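Glycosyl hydrolase, family 38 (Enterococcus faecalis, PDB 5KBP) probably hydrolyses alpha-mannosidic linkages, as a two-subunit glycoside hydrolase of family 38 with a calcium-binding site. Local coordinates at residues 28-31 with 32-35; 301-304 with 305-308; 342-345 with 346-349; 352-356 with 357-361; 363-366 with 367-370. All coordinates share one frame; numbering follows the deposited sequence.

Interaction 1. Residues 28-31 with 32-35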
loop_
_atom_site.group_PDB
_atom_site.type_symbol
_atom_site.label_atom_id
_atom_site.label_comp_id
_atom_site.label_asym_id
_atom_site.label_seq_id
_atom_site.Cartn_x
_atom_site.Cartn_y
_atom_site.Cartn_z
ATOM N N HIS A 28 6.796 1.506 13.813
ATOM C CA HIS A 28 7.986 0.702 14.068
ATOM C C HIS A 28 9.185 1.239 13.296
ATOM O O HIS A 28 10.311 1.238 13.805
ATOM C CB HIS A 28 7.737 -0.758 13.693
ATOM C CG HIS A 28 6.731 -1.450 14.558
ATOM N ND1 HIS A 28 6.946 -1.699 15.897
ATOM C CD2 HIS A 28 5.510 -1.961 14.271
ATOM C CE1 HIS A 28 5.898 -2.326 16.399
ATOM N NE2 HIS A 28 5.013 -2.499 15.433
ATOM N N HIS A 29 8.958 1.702 12.064
ATOM C CA HIS A 29 10.060 2.140 11.214
ATOM C C HIS A 29 10.763 3.360 11.794
ATOM O O HIS A 29 11.997 3.437 11.781
ATOM C CB HIS A 29 9.545 2.440 9.807
ATOM C CG HIS A 29 10.627 2.723 8.815
ATOM N ND1 HIS A 29 10.393 3.388 7.631
ATOM C CD2 HIS A 29 11.949 2.429 8.826
ATOM C CE1 HIS A 29 11.523 3.493 6.956
ATOM N NE2 HIS A 29 12.484 2.920 7.659
ATOM N N MET A 30 9.996 4.327 12.304
ATOM C CA MET A 30 10.609 5.513 12.892
ATOM C C MET A 30 11.368 5.178 14.169
ATOM O O MET A 30 12.319 5.885 14.527
ATOM C CB MET A 30 9.547 6.577 13.164
ATOM C CG MET A 30 8.898 7.150 11.913
ATOM S SD MET A 30 10.072 7.903 10.770
ATOM C CE MET A 30 10.222 6.621 9.526
ATOM N N ARG A 31 10.968 4.115 14.866
ATOM C CA ARG A 31 11.728 3.657 16.021
ATOM C C ARG A 31 12.965 2.869 15.610
ATOM O O ARG A 31 13.932 2.802 16.376
ATOM C CB ARG A 31 10.837 2.819 16.935
ATOM C CG ARG A 31 9.850 3.652 17.737
ATOM C CD ARG A 31 8.823 2.802 18.463
ATOM N NE ARG A 31 7.958 3.625 19.302
ATOM C CZ ARG A 31 6.854 4.230 18.875
ATOM N NH1 ARG A 31 6.472 4.109 17.610
ATOM N NH2 ARG A 31 6.128 4.961 19.714
ATOM N N LEU A 32 12.955 2.279 14.412
ATOM C CA LEU A 32 14.162 1.645 13.892
ATOM C C LEU A 32 15.242 2.682 13.610
ATOM O O LEU A 32 16.434 2.408 13.789
ATOM C CB LEU A 32 13.836 0.851 12.626
ATOM C CG LEU A 32 14.989 0.054 12.016
ATOM C CD1 LEU A 32 15.436 -1.046 12.965
ATOM C CD2 LEU A 32 14.606 -0.527 10.660
ATOM N N ILE A 33 14.842 3.878 13.173
ATOM C CA ILE A 33 15.810 4.941 12.919
ATOM C C ILE A 33 16.496 5.349 14.215
ATOM O O ILE A 33 17.712 5.569 14.248
ATOM C CB ILE A 33 15.121 6.141 12.242
ATOM C CG1 ILE A 33 14.313 5.676 11.029
ATOM C CG2 ILE A 33 16.150 7.184 11.832
ATOM C CD1 ILE A 33 15.142 4.992 9.969
ATOM N N GLU A 34 15.725 5.457 15.300
ATOM C CA GLU A 34 16.308 5.800 16.593
ATOM C C GLU A 34 17.292 4.731 17.056
ATOM O O GLU A 34 18.358 5.051 17.595
ATOM C CB GLU A 34 15.204 5.992 17.633
ATOM C CG GLU A 34 14.332 7.216 17.400
ATOM C CD GLU A 34 13.222 7.346 18.425
ATOM O OE1 GLU A 34 12.968 6.366 19.159
ATOM O OE2 GLU A 34 12.601 8.426 18.496
ATOM N N LEU A 35 16.952 3.457 16.848
ATOM C CA LEU A 35 17.823 2.373 17.289
ATOM C C LEU A 35 19.159 2.406 16.556
ATOM O O LEU A 35 20.224 2.379 17.184
ATOM C CB LEU A 35 17.131 1.026 17.079
ATOM C CG LEU A 35 18.002 -0.211 17.309
ATOM C CD1 LEU A 35 18.417 -0.318 18.765
ATOM C CD2 LEU A 35 17.279 -1.469 16.863
#
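I33 lays its CG1-CD1 branch past the imidazole of H29, one helical turn earlier, CD1 coming within 4.1 Å of H29 NE2 from an angle that is neither clearly over the ring nor at its rim. Before reaching the ring the same branch passes the backbone, with I33 CG1 3.3 Å from H29 O. L32 meets the ring differently: its CD2 stands near the imidazole plane, 4.4 Å from H29 CD2. The H29 ring reaches these two residues because CG is anti to the backbone N (chi1 -172°), which swings it alongside the next turn. Its rotation is fixed at both nitrogens, ND1 being bonded to E26 and NE2 to the carbonyl of D63. M30 CE also lies 4.5 Å from I33 CG1, a loose apolar contact.

All eight residues belong to helix 25-45 of the family 38 N-terminal domain, and the i to i+4 backbone bonds run from L32 N to H28 O at 2.9 Å, from I33 N to H29 O at 3.2 Å and from L35 N to R31 O at 3.1 Å. Helix 59-65 covers L32 and I33 through I60 and Y64.

R31 and E34 occupy a different side of the helix. Their charged groups do not meet, R31 NE and E34 OE1 lying 5.7 Å apart; R31 instead pairs with E27, one turn back. E34 makes a salt bridge to K478 of the second subunit, where F381 also packs on M30 and E34.

Interaction 2. Residues 301-304 with 305-308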
loop_
_atom_site.group_PDB
_atom_site.type_symbol
_atom_site.label_atom_id
_atom_site.label_comp_id
_atom_site.label_asym_id
_atom_site.label_seq_id
_atom_site.Cartn_x
_atom_site.Cartn_y
_atom_site.Cartn_z
ATOM N N SER A 301 -3.921 -20.364 9.276
ATOM C CA SER A 301 -5.284 -20.110 8.827
ATOM C C SER A 301 -5.747 -18.684 9.096
ATOM O O SER A 301 -6.828 -18.305 8.632
ATOM C CB SER A 301 -6.256 -21.093 9.494
ATOM O OG SER A 301 -6.280 -20.916 10.901
ATOM N N ALA A 302 -4.967 -17.895 9.829
ATOM C CA ALA A 302 -5.334 -16.511 10.095
ATOM C C ALA A 302 -5.186 -15.674 8.831
ATOM O O ALA A 302 -4.148 -15.722 8.164
ATOM C CB ALA A 302 -4.463 -15.940 11.212
ATOM N N ARG A 303 -6.225 -14.902 8.510
ATOM C CA ARG A 303 -6.258 -14.040 7.328
ATOM C C ARG A 303 -5.825 -14.813 6.077
ATOM O O ARG A 303 -4.751 -14.603 5.514
ATOM C CB ARG A 303 -5.383 -12.800 7.536
ATOM C CG ARG A 303 -5.768 -11.948 8.736
ATOM C CD ARG A 303 -4.820 -10.770 8.883
ATOM N NE ARG A 303 -5.116 -9.946 10.052
ATOM C CZ ARG A 303 -5.798 -8.805 10.012
ATOM N NH1 ARG A 303 -6.264 -8.342 8.859
ATOM N NH2 ARG A 303 -6.011 -8.121 11.129
ATOM N N VAL A 304 -6.712 -15.717 5.657
ATOM C CA VAL A 304 -6.385 -16.651 4.581
ATOM C C VAL A 304 -6.097 -15.917 3.276
ATOM O O VAL A 304 -5.357 -16.422 2.421
ATOM C CB VAL A 304 -7.520 -17.684 4.418
ATOM C CG1 VAL A 304 -8.818 -16.997 4.018
ATOM C CG2 VAL A 304 -7.133 -18.763 3.414
ATOM N N TYR A 305 -6.659 -14.717 3.101
ATOM C CA TYR A 305 -6.421 -13.966 1.873
ATOM C C TYR A 305 -4.950 -13.603 1.713
ATOM O O TYR A 305 -4.458 -13.495 0.584
ATOM C CB TYR A 305 -7.292 -12.710 1.841
ATOM C CG TYR A 305 -7.061 -11.751 2.989
ATOM C CD1 TYR A 305 -7.778 -11.868 4.172
ATOM C CD2 TYR A 305 -6.138 -10.717 2.883
ATOM C CE1 TYR A 305 -7.577 -10.990 5.221
ATOM C CE2 TYR A 305 -5.929 -9.836 3.927
ATOM C CZ TYR A 305 -6.651 -9.977 5.093
ATOM O OH TYR A 305 -6.448 -9.101 6.135
ATOM N N LEU A 306 -4.236 -13.408 2.824
ATOM C CA LEU A 306 -2.794 -13.202 2.749
ATOM C C LEU A 306 -2.097 -14.437 2.194
ATOM O O LEU A 306 -1.219 -14.336 1.329
ATOM C CB LEU A 306 -2.239 -12.854 4.132
ATOM C CG LEU A 306 -2.692 -11.553 4.793
ATOM C CD1 LEU A 306 -2.159 -11.478 6.212
ATOM C CD2 LEU A 306 -2.235 -10.351 3.987
ATOM N N LYS A 307 -2.478 -15.619 2.688
ATOM C CA LYS A 307 -1.858 -16.855 2.222
ATOM C C LYS A 307 -2.208 -17.132 0.766
ATOM O O LYS A 307 -1.382 -17.660 0.013
ATOM C CB LYS A 307 -2.287 -18.028 3.106
ATOM C CG LYS A 307 -1.505 -18.174 4.407
ATOM C CD LYS A 307 -1.893 -17.130 5.437
ATOM C CE LYS A 307 -1.247 -17.432 6.776
ATOM N NZ LYS A 307 -1.567 -16.389 7.788
ATOM N N GLN A 308 -3.429 -16.787 0.351
ATOM C CA GLN A 308 -3.820 -16.984 -1.041
ATOM C C GLN A 308 -3.020 -16.078 -1.967
ATOM O O GLN A 308 -2.535 -16.518 -3.016
ATOM C CB GLN A 308 -5.319 -16.740 -1.204
ATOM C CG GLN A 308 -6.190 -17.796 -0.546
ATOM C CD GLN A 308 -7.672 -17.532 -0.725
ATOM O OE1 GLN A 308 -8.120 -16.386 -0.686
ATOM N NE2 GLN A 308 -8.440 -18.594 -0.929
#
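R303 and Y305 run side by side in the same direction, and their ends are joined by a hydrogen bond from R303 NH1 to Y305 OH of 2.8 Å. The hydroxyl lies in the guanidinium plane, at its edge, while the phenol ring is turned 76° against that plane. Y305 has CG between its backbone N and carbonyl carbon (chi1 60°), which turns the ring back alongside R303, whose CB is 3.7 Å from Y305 CE1. R303 is extended from CG to NE, and L306 CD1 touches its CB at 3.7 Å. Salt bridges to E571 and D362 take the NE and NH2 of R303.

K307 bends at chi2 (74°), which turns its chain back toward the loop, and NZ gives A302 O a 2.7 Å bond lying in the carbonyl plane. This ammonium also bonds the carbonyls of T299 and I356, so it joins the loop before its helix to the end of helix 353-356. V304 CG2 and Q308 CG touch at 4.2 Å, and Q308 N bonds V304 O at 2.9 Å. The arrangement is that of a helix start, where loop 301-303 enters helix 304-332 of the alpha-mannosidase middle domain.

Interaction 3. Residues 342-345 with 346-349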
loop_
_atom_site.group_PDB
_atom_site.type_symbol
_atom_site.label_atom_id
_atom_site.label_comp_id
_atom_site.label_asym_id
_atom_site.label_seq_id
_atom_site.Cartn_x
_atom_site.Cartn_y
_atom_site.Cartn_z
ATOM N N TYR A 342 13.884 -6.634 -7.650
ATOM C CA TYR A 342 12.922 -5.687 -7.096
ATOM C C TYR A 342 11.606 -6.375 -6.752
ATOM O O TYR A 342 10.971 -6.043 -5.744
ATOM C CB TYR A 342 12.697 -4.543 -8.086
ATOM C CG TYR A 342 11.624 -3.556 -7.690
ATOM C CD1 TYR A 342 11.896 -2.522 -6.805
ATOM C CD2 TYR A 342 10.345 -3.645 -8.222
ATOM C CE1 TYR A 342 10.917 -1.613 -6.447
ATOM C CE2 TYR A 342 9.360 -2.741 -7.871
ATOM C CZ TYR A 342 9.652 -1.726 -6.983
ATOM O OH TYR A 342 8.673 -0.825 -6.632
ATOM N N ALA A 343 11.179 -7.333 -7.580
ATOM C CA ALA A 343 9.940 -8.050 -7.298
ATOM C C ALA A 343 10.096 -8.977 -6.099
ATOM O O ALA A 343 9.179 -9.102 -5.278
ATOM C CB ALA A 343 9.494 -8.837 -8.530
ATOM N N TRP A 344 11.249 -9.641 -5.983
ATOM C CA TRP A 344 11.446 -10.589 -4.891
ATOM C C TRP A 344 11.558 -9.880 -3.547
ATOM O O TRP A 344 10.973 -10.329 -2.554
ATOM C CB TRP A 344 12.683 -11.447 -5.155
ATOM C CG TRP A 344 12.377 -12.664 -5.961
ATOM C CD1 TRP A 344 12.690 -12.886 -7.269
ATOM C CD2 TRP A 344 11.673 -13.827 -5.513
ATOM N NE1 TRP A 344 12.233 -14.121 -7.662
ATOM C CE2 TRP A 344 11.603 -14.719 -6.602
ATOM C CE3 TRP A 344 11.098 -14.203 -4.296
ATOM C CZ2 TRP A 344 10.983 -15.961 -6.508
ATOM C CZ3 TRP A 344 10.483 -15.435 -4.206
ATOM C CH2 TRP A 344 10.431 -16.300 -5.305
ATOM N N LYS A 345 12.309 -8.777 -3.494
ATOM C CA LYS A 345 12.401 -8.011 -2.256
ATOM C C LYS A 345 11.038 -7.483 -1.836
ATOM O O LYS A 345 10.699 -7.492 -0.647
ATOM C CB LYS A 345 13.397 -6.863 -2.417
ATOM C CG LYS A 345 14.848 -7.307 -2.472
ATOM C CD LYS A 345 15.780 -6.129 -2.707
ATOM C CE LYS A 345 17.230 -6.584 -2.771
ATOM N NZ LYS A 345 18.126 -5.507 -3.277
ATOM N N THR A 346 10.237 -7.022 -2.801
ATOM C CA THR A 346 8.884 -6.574 -2.490
ATOM C C THR A 346 8.053 -7.709 -1.903
ATOM O O THR A 346 7.288 -7.501 -0.954
ATOM C CB THR A 346 8.217 -6.014 -3.747
ATOM O OG1 THR A 346 8.977 -4.905 -4.243
ATOM C CG2 THR A 346 6.796 -5.555 -3.444
ATOM N N LEU A 347 8.200 -8.919 -2.446
ATOM C CA LEU A 347 7.451 -10.056 -1.918
ATOM C C LEU A 347 8.001 -10.503 -0.570
ATOM O O LEU A 347 7.232 -10.847 0.336
ATOM C CB LEU A 347 7.474 -11.214 -2.916
ATOM C CG LEU A 347 6.753 -12.483 -2.457
ATOM C CD1 LEU A 347 5.280 -12.204 -2.203
ATOM C CD2 LEU A 347 6.929 -13.606 -3.468
ATOM N N LEU A 348 9.329 -10.507 -0.418
ATOM C CA LEU A 348 9.936 -10.889 0.853
ATOM C C LEU A 348 9.574 -9.935 1.982
ATOM O O LEU A 348 9.637 -10.330 3.151
ATOM C CB LEU A 348 11.457 -10.972 0.707
ATOM C CG LEU A 348 11.987 -12.177 -0.073
ATOM C CD1 LEU A 348 13.485 -12.063 -0.283
ATOM C CD2 LEU A 348 11.650 -13.469 0.648
ATOM N N GLN A 349 9.199 -8.694 1.665
ATOM C CA GLN A 349 8.777 -7.759 2.701
ATOM C C GLN A 349 7.434 -8.141 3.311
ATOM O O GLN A 349 7.075 -7.609 4.366
ATOM C CB GLN A 349 8.719 -6.338 2.136
ATOM C CG GLN A 349 10.088 -5.738 1.853
ATOM C CD GLN A 349 10.019 -4.465 1.032
ATOM O OE1 GLN A 349 8.999 -3.775 1.013
ATOM N NE2 GLN A 349 11.109 -4.151 0.339
#
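Y342 O is gripped twice by T346, through the hydroxyl OG1 at 2.7 Å and the amide N at 3.2 Å. The hydroxyl lies near the carbonyl plane, tilted 20° from it, whereas the amide stands 36° above. OG1 can turn back to this carbonyl because it sits anti to its own carbonyl carbon (chi1 -60°). The same oxygen lies over the centre of one face of the Y342 ring, 4.1 Å above its plane, so the threonine hydroxyl is covered by the tyrosine whose carbonyl it binds. At the far end of that ring, Y342 OH bonds E26 of the second subunit, and H29 of that subunit meets the ring edge-to-face.

This is the last part of helix 337-348 in the alpha-mannosidase middle domain. Its i to i+4 bonding continues with L348 N to W344 O at 2.7 Å and Q349 N to K345 O at 3.0 Å.

W344 and L347 lie alongside one another and point the same way, the six-membered part of the indole touching leucine through CZ3 to CD2 at 4.1 Å. The indole NE1 is held by E322, and L347 continues into V313 and F372 on helices 304-332 and 362-393. On another side, Q349 CG passes 3.1 Å from K345 O, while the extended K345 chain carries its ammonium to salt bridges with E113 and D341.

Interaction 4. Residues 352-356 with 357-361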
loop_
_atom_site.group_PDB
_atom_site.type_symbol
_atom_site.label_atom_id
_atom_site.label_comp_id
_atom_site.label_asym_id
_atom_site.label_seq_id
_atom_site.Cartn_x
_atom_site.Cartn_y
_atom_site.Cartn_z
ATOM N N PRO A 352 8.218 -11.452 6.665
ATOM C CA PRO A 352 8.503 -11.504 8.106
ATOM C C PRO A 352 7.378 -12.215 8.843
ATOM O O PRO A 352 6.206 -12.088 8.487
ATOM C CB PRO A 352 8.606 -10.029 8.502
ATOM C CG PRO A 352 9.124 -9.377 7.289
ATOM C CD PRO A 352 8.461 -10.092 6.140
ATOM N N HIS A 353 7.751 -12.981 9.874
ATOM C CA HIS A 353 6.807 -13.928 10.465
ATOM C C HIS A 353 5.543 -13.234 10.958
ATOM O O HIS A 353 4.435 -13.738 10.750
ATOM C CB HIS A 353 7.476 -14.721 11.592
ATOM C CG HIS A 353 8.024 -13.873 12.698
ATOM N ND1 HIS A 353 9.219 -13.195 12.594
ATOM C CD2 HIS A 353 7.550 -13.612 13.939
ATOM C CE1 HIS A 353 9.453 -12.543 13.718
ATOM N NE2 HIS A 353 8.455 -12.779 14.551
ATOM N N ASP A 354 5.677 -12.064 11.583
ATOM C CA ASP A 354 4.488 -11.341 12.024
ATOM C C ASP A 354 3.634 -10.855 10.857
ATOM O O ASP A 354 2.431 -10.638 11.035
ATOM C CB ASP A 354 4.883 -10.164 12.912
ATOM C CG ASP A 354 5.389 -10.609 14.269
ATOM O OD1 ASP A 354 5.106 -11.761 14.660
ATOM O OD2 ASP A 354 6.061 -9.806 14.949
ATOM N N SER A 355 4.223 -10.693 9.672
ATOM C CA SER A 355 3.452 -10.270 8.508
ATOM C C SER A 355 2.652 -11.428 7.919
ATOM O O SER A 355 1.418 -11.388 7.875
ATOM C CB SER A 355 4.385 -9.671 7.451
ATOM O OG SER A 355 4.998 -8.483 7.920
ATOM N N ILE A 356 3.347 -12.478 7.475
ATOM C CA ILE A 356 2.690 -13.546 6.727
ATOM C C ILE A 356 1.811 -14.403 7.633
ATOM O O ILE A 356 0.818 -14.981 7.174
ATOM C CB ILE A 356 3.739 -14.390 5.977
ATOM C CG1 ILE A 356 3.061 -15.393 5.041
ATOM C CG2 ILE A 356 4.669 -15.091 6.959
ATOM C CD1 ILE A 356 2.206 -14.746 3.969
ATOM N N CYS A 357 2.137 -14.495 8.925
ATOM C CA CYS A 357 1.288 -15.256 9.836
ATOM C C CYS A 357 -0.062 -14.589 10.060
ATOM O O CYS A 357 -0.978 -15.235 10.581
ATOM C CB CYS A 357 1.984 -15.461 11.182
ATOM S SG CYS A 357 3.374 -16.617 11.147
ATOM N N GLY A 358 -0.206 -13.323 9.681
ATOM C CA GLY A 358 -1.451 -12.615 9.899
ATOM C C GLY A 358 -1.715 -12.256 11.342
ATOM O O GLY A 358 -2.876 -12.143 11.743
ATOM N N CYS A 359 -0.665 -12.075 12.139
ATOM C CA CYS A 359 -0.789 -11.770 13.560
ATOM C C CYS A 359 -0.328 -10.349 13.871
ATOM O O CYS A 359 0.373 -10.105 14.854
ATOM C CB CYS A 359 -0.012 -12.782 14.395
ATOM S SG CYS A 359 1.738 -12.913 13.973
ATOM N N SER A 360 -0.717 -9.398 13.031
ATOM C CA SER A 360 -0.444 -7.983 13.232
ATOM C C SER A 360 -1.772 -7.227 13.291
ATOM O O SER A 360 -2.853 -7.823 13.244
ATOM C CB SER A 360 0.466 -7.448 12.123
ATOM O OG SER A 360 1.740 -8.065 12.169
ATOM N N VAL A 361 -1.689 -5.903 13.392
ATOM C CA VAL A 361 -2.885 -5.069 13.424
ATOM C C VAL A 361 -3.342 -4.797 11.996
ATOM O O VAL A 361 -2.605 -5.059 11.038
ATOM C CB VAL A 361 -2.637 -3.762 14.198
ATOM C CG1 VAL A 361 -2.506 -4.051 15.687
ATOM C CG2 VAL A 361 -1.390 -3.071 13.683
#
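A short helix ends here and turns into the loop leading to the next: helix 353-356 of the alpha-mannosidase middle domain runs into residues 357-361, and V361 is the N-cap of helix 362-393. The buried contact is made mostly by backbone carbonyls of the first helix. P352 occupies the N-cap position, and its carbonyl accepts from both S355 N and I356 N. One residue on, C357 N bonds H353 O at 3.0 Å. The chain then tightens, G358 N bonding S355 O at 3.1 Å from above the carbonyl plane, and G358 leaves the helical conformation with positive phi (72°).

D354 meets the returning loop through its carbonyl and its side chain. S360 OG gives its carbonyl a 2.9 Å bond, coming from well above the carbonyl plane rather than along a lone pair. C359 SG rests 3.6 Å from D354 OD1 and 3.7 Å from D354 CA; chi1 of 56° places the sulfur between its own backbone N and carbonyl carbon, facing the aspartate. E20 takes the S355 hydroxyl. C357 and C359 form no disulfide in this structure, and the sulfur of C357 lies 3.1 Å from H353 O.

Interaction 5. Residues 363-366 with 367-370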
loop_
_atom_site.group_PDB
_atom_site.type_symbol
_atom_site.label_atom_id
_atom_site.label_comp_id
_atom_site.label_asym_id
_atom_site.label_seq_id
_atom_site.Cartn_x
_atom_site.Cartn_y
_atom_site.Cartn_z
ATOM N N GLU A 363 -3.751 -2.230 10.075
ATOM C CA GLU A 363 -2.996 -1.339 9.200
ATOM C C GLU A 363 -1.818 -2.053 8.557
ATOM O O GLU A 363 -1.466 -1.760 7.407
ATOM C CB GLU A 363 -2.508 -0.116 9.979
ATOM C CG GLU A 363 -3.613 0.763 10.545
ATOM C CD GLU A 363 -4.197 0.218 11.834
ATOM O OE1 GLU A 363 -5.430 0.298 12.012
ATOM O OE2 GLU A 363 -3.421 -0.297 12.667
ATOM N N VAL A 364 -1.202 -2.993 9.275
ATOM C CA VAL A 364 -0.058 -3.720 8.735
ATOM C C VAL A 364 -0.480 -4.563 7.539
ATOM O O VAL A 364 0.180 -4.566 6.492
ATOM C CB VAL A 364 0.593 -4.586 9.830
ATOM C CG1 VAL A 364 1.565 -5.576 9.214
ATOM C CG2 VAL A 364 1.292 -3.711 10.862
ATOM N N HIS A 365 -1.596 -5.280 7.671
ATOM C CA HIS A 365 -1.976 -6.250 6.651
ATOM C C HIS A 365 -2.606 -5.597 5.428
ATOM O O HIS A 365 -2.512 -6.147 4.326
ATOM C CB HIS A 365 -2.914 -7.295 7.255
ATOM C CG HIS A 365 -2.264 -8.140 8.305
ATOM N ND1 HIS A 365 -2.776 -8.274 9.576
ATOM C CD2 HIS A 365 -1.133 -8.884 8.275
ATOM C CE1 HIS A 365 -1.997 -9.074 10.282
ATOM N NE2 HIS A 365 -0.989 -9.454 9.517
ATOM N N ARG A 366 -3.246 -4.436 5.590
ATOM C CA ARG A 366 -3.646 -3.669 4.416
ATOM C C ARG A 366 -2.428 -3.189 3.642
ATOM O O ARG A 366 -2.474 -3.084 2.412
ATOM C CB ARG A 366 -4.523 -2.483 4.819
ATOM C CG ARG A 366 -5.867 -2.876 5.410
ATOM C CD ARG A 366 -6.866 -1.734 5.324
ATOM N NE ARG A 366 -6.378 -0.531 5.990
ATOM C CZ ARG A 366 -6.560 -0.266 7.279
ATOM N NH1 ARG A 366 -7.220 -1.122 8.045
ATOM N NH2 ARG A 366 -6.082 0.855 7.802
ATOM N N GLY A 367 -1.328 -2.905 4.344
ATOM C CA GLY A 367 -0.094 -2.551 3.665
ATOM C C GLY A 367 0.562 -3.731 2.979
ATOM O O GLY A 367 1.271 -3.558 1.984
ATOM N N MET A 368 0.346 -4.942 3.501
ATOM C CA MET A 368 0.851 -6.138 2.834
ATOM C C MET A 368 0.143 -6.371 1.507
ATOM O O MET A 368 0.763 -6.853 0.551
ATOM C CB MET A 368 0.685 -7.364 3.735
ATOM C CG MET A 368 1.527 -7.345 4.994
ATOM S SD MET A 368 1.280 -8.839 5.973
ATOM C CE MET A 368 1.728 -10.097 4.778
ATOM N N MET A 369 -1.152 -6.053 1.435
ATOM C CA MET A 369 -1.883 -6.206 0.182
ATOM C C MET A 369 -1.298 -5.321 -0.910
ATOM O O MET A 369 -1.235 -5.724 -2.078
ATOM C CB MET A 369 -3.362 -5.886 0.395
ATOM C CG MET A 369 -4.148 -6.954 1.144
ATOM S SD MET A 369 -4.541 -8.399 0.137
ATOM C CE MET A 369 -3.262 -9.533 0.641
ATOM N N THR A 370 -0.861 -4.112 -0.550
ATOM C CA THR A 370 -0.216 -3.239 -1.526
ATOM C C THR A 370 1.080 -3.857 -2.036
ATOM O O THR A 370 1.361 -3.823 -3.241
ATOM C CB THR A 370 0.048 -1.863 -0.912
ATOM O OG1 THR A 370 -1.198 -1.215 -0.626
ATOM C CG2 THR A 370 0.859 -0.993 -1.865
#
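M368 N bonds V364 O at 3.0 Å, and M369 N bonds H365 O at 3.2 Å; G367 N reaches E363 O at a longer 3.3 Å. Two polar side chains turn outward from this backbone to the second subunit. R366, bent at chi3, pairs with E373 of that subunit and with E767 of its own chain, its guanidinium lying with one face over E363 CA. T370 OG1 is hydrogen-bonded to T370 OG1 of the second subunit, a contact between equivalent residues across the dimer interface.

The backbone bonds follow the i to i+4 pattern near the start of helix 362-393 in the alpha-mannosidase middle domain, one side of which faces the partner subunit while another is buried against helix 304-332. On the buried side H365 and M368 lie alongside, pointing the same way. The sulfur of M368 approaches the imidazole at its edge, in the ring plane, with SD 3.3 Å from H365 CD2 and 4.5 Å from the ring centroid, a Met-aromatic contact. A bend at chi3 (57°) then carries the M368 methyl away from the line of the chain. M368 CG also covers V364 O at 3.4 Å, and M369 extends the packing to Y305, L306 and W309.

Overall arrangement
Along the chain the five contacts follow in series. Interaction 1 lies on helix 25-45 of the N-terminal domain, and interactions 2 to 5 fall in the middle-domain range on helices 304-332, 337-348, 353-356 and 362-393 and their connections. Interactions 2, 4 and 5 form a touching cluster with centres about 10 to 12 Å apart: K307 reaches the 352-361 turn, while H365 meets L306 and that turn. Interaction 3 touches interaction 4 at Q349, near S355; its centre is about 14 Å from interaction 5's. Interaction 1 stands about 19 to 28 Å from the others, centre to centre. Interactions 1, 3 and 5 reach the second subunit, so both domains contribute to the dimer interface.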